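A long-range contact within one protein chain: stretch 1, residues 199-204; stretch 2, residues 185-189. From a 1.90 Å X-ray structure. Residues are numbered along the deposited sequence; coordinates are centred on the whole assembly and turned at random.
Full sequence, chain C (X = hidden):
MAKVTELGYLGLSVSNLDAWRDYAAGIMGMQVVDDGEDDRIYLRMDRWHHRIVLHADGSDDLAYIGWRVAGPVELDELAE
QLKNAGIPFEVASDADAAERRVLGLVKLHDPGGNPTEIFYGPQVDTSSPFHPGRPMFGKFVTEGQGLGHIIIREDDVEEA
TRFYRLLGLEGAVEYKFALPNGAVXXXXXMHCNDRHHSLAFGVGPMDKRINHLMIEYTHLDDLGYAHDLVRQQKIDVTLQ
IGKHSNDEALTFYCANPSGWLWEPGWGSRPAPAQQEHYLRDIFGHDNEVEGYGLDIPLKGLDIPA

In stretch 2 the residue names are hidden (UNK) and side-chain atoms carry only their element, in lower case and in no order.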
# COMPACT_ATOMS: atom_id res chain seq x y z
N LEU C 199 16.44 -2.57 -29.11
CA LEU C 199 17.08 -2.49 -30.43
C LEU C 199 17.38 -1.05 -30.80
O LEU C 199 16.56 -0.16 -30.57
CB LEU C 199 16.14 -3.10 -31.48
CG LEU C 199 16.57 -3.18 -32.94
CD1 LEU C 199 17.82 -4.02 -33.08
CD2 LEU C 199 15.44 -3.77 -33.74
N ALA C 200 18.57 -0.83 -31.38
CA ALA C 200 18.94 0.46 -31.95
C ALA C 200 19.80 0.31 -33.20
O ALA C 200 20.46 -0.72 -33.39
CB ALA C 200 19.64 1.34 -30.91
N PHE C 201 19.77 1.32 -34.07
CA PHE C 201 20.55 1.32 -35.31
C PHE C 201 20.64 2.74 -35.91
O PHE C 201 20.02 3.68 -35.40
CB PHE C 201 19.98 0.32 -36.33
CG PHE C 201 18.49 0.36 -36.48
CD1 PHE C 201 17.69 -0.54 -35.79
CD2 PHE C 201 17.88 1.30 -37.31
CE1 PHE C 201 16.30 -0.50 -35.91
CE2 PHE C 201 16.50 1.34 -37.44
CZ PHE C 201 15.71 0.44 -36.74
N GLY C 202 21.40 2.89 -36.99
CA GLY C 202 21.60 4.21 -37.60
C GLY C 202 22.67 5.02 -36.90
O GLY C 202 22.60 6.25 -36.84
N VAL C 203 23.66 4.31 -36.35
CA VAL C 203 24.82 4.93 -35.71
C VAL C 203 25.98 5.08 -36.70
O VAL C 203 27.12 5.39 -36.31
CB VAL C 203 25.29 4.11 -34.48
CG1 VAL C 203 24.22 4.12 -33.38
CG2 VAL C 203 25.66 2.68 -34.88
N GLY C 204 25.70 4.85 -37.98
CA GLY C 204 26.70 4.97 -39.03
C GLY C 204 27.45 3.68 -39.31
O GLY C 204 27.10 2.62 -38.77
N UNK C 185 23.50 12.90 -37.54
CA UNK C 185 23.30 11.50 -37.19
C UNK C 185 22.05 11.39 -36.34
O UNK C 185 21.88 12.16 -35.39
N UNK C 186 21.17 10.46 -36.71
CA UNK C 186 19.86 10.31 -36.06
C UNK C 186 19.53 8.84 -35.78
O UNK C 186 18.67 8.25 -36.46
o UNK C 186 18.77 10.45 -38.25
c UNK C 186 18.81 12.48 -36.91
c UNK C 186 18.71 10.94 -36.90
N UNK C 187 20.20 8.24 -34.78
CA UNK C 187 20.00 6.83 -34.40
C UNK C 187 18.58 6.54 -33.93
O UNK C 187 18.00 7.33 -33.18
c UNK C 187 21.78 7.82 -33.12
c UNK C 187 20.95 6.62 -33.22
c UNK C 187 21.12 8.93 -33.85
N UNK C 188 18.05 5.40 -34.34
CA UNK C 188 16.69 4.99 -34.02
C UNK C 188 16.74 3.96 -32.91
O UNK C 188 17.60 3.08 -32.92
c UNK C 188 14.59 3.83 -34.91
c UNK C 188 15.96 4.42 -35.27
c UNK C 188 15.81 5.50 -36.32
N UNK C 189 15.84 4.09 -31.94
CA UNK C 189 15.75 3.16 -30.82
C UNK C 189 14.34 2.63 -30.74
O UNK C 189 13.37 3.37 -30.91
c UNK C 189 20.17 5.21 -29.25
c UNK C 189 19.75 4.11 -28.52
c UNK C 189 19.27 5.88 -30.07
c UNK C 189 16.10 3.87 -29.51
c UNK C 189 17.52 4.34 -29.42
c UNK C 189 18.43 3.69 -28.60
c UNK C 189 17.96 5.45 -30.15

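Position 185 has no side-chain atoms at all: the record ends at the backbone carbonyl O. No atom of stretch 1 lies within contact distance of it. It is therefore Gly-185.

Position 186 carries three side-chain atoms, two carbons and one oxygen, with one carbon bonded to both of the others. Its CA-to-CB bond points away from stretch 1, and the side chain comes no closer than 5.9 Å; only the backbone touches, with C of position 186 4.2 Å from O of Gly-202. A beta-branched side chain with one hydroxyl and one methyl is Thr-186.

Position 187 has three carbons, and the chain they form returns to the backbone N, closing a five-membered ring. Its CB lies 4.1 Å from CG1 of Val-203, an apolar contact, and its CA approaches O of Phe-201 at 3.3 Å in a CA-H...O contact. This is Pro-187. A CB modelled on Gly-202 would stand 3.7 Å from CA of Pro-187, but the backbone angles of Gly-202 (phi 82°) already call for glycine, since that CB would jam against the preceding carbonyl O.

Position 188 shows three carbons, one bearing the other two, with no ring closure to N. Its CB sits 3.8 Å from CE2 of Phe-201, approaching that ring obliquely. It is Val-188, chi1 t. These two side chains share one face of the sheet, and their backbones form a hydrogen-bonded antiparallel pair.

Position 189 has seven carbons, a single carbon followed by a six-membered ring without a hydroxyl oxygen. CB of Ala-200 lies over one face of this ring, 27° off the ring normal as seen from the centroid, consistent with a CH-pi interaction. This is Phe-189, whose CD1 is 3.5 Å from CB of Ala-200. Ala-200 and Phe-189 occupy the face opposite the Phe-201 and Val-188 side chains.

The contact works as a short antiparallel pairing, the touching segments running 164° apart. Two hydrogen bonds fix the register: N of Val-188 donates to O of Phe-201 at 2.8 Å (160° at the hydrogen), and N of Phe-201 donates to O of Val-188 at 3.0 Å (155°). At the neighbouring non-hydrogen-bonded pair, CA of Ala-200 and CA of Phe-189 are 4.3 Å apart. A CA-H...O contact from CA of Ala-200 to O of Val-188 (3.1 Å) supplements the pairing. Apolar packing on both faces accompanies this backbone frame, and together the stretches bury 334 Å².

Stretch 2, residues 185-189: GTPVF
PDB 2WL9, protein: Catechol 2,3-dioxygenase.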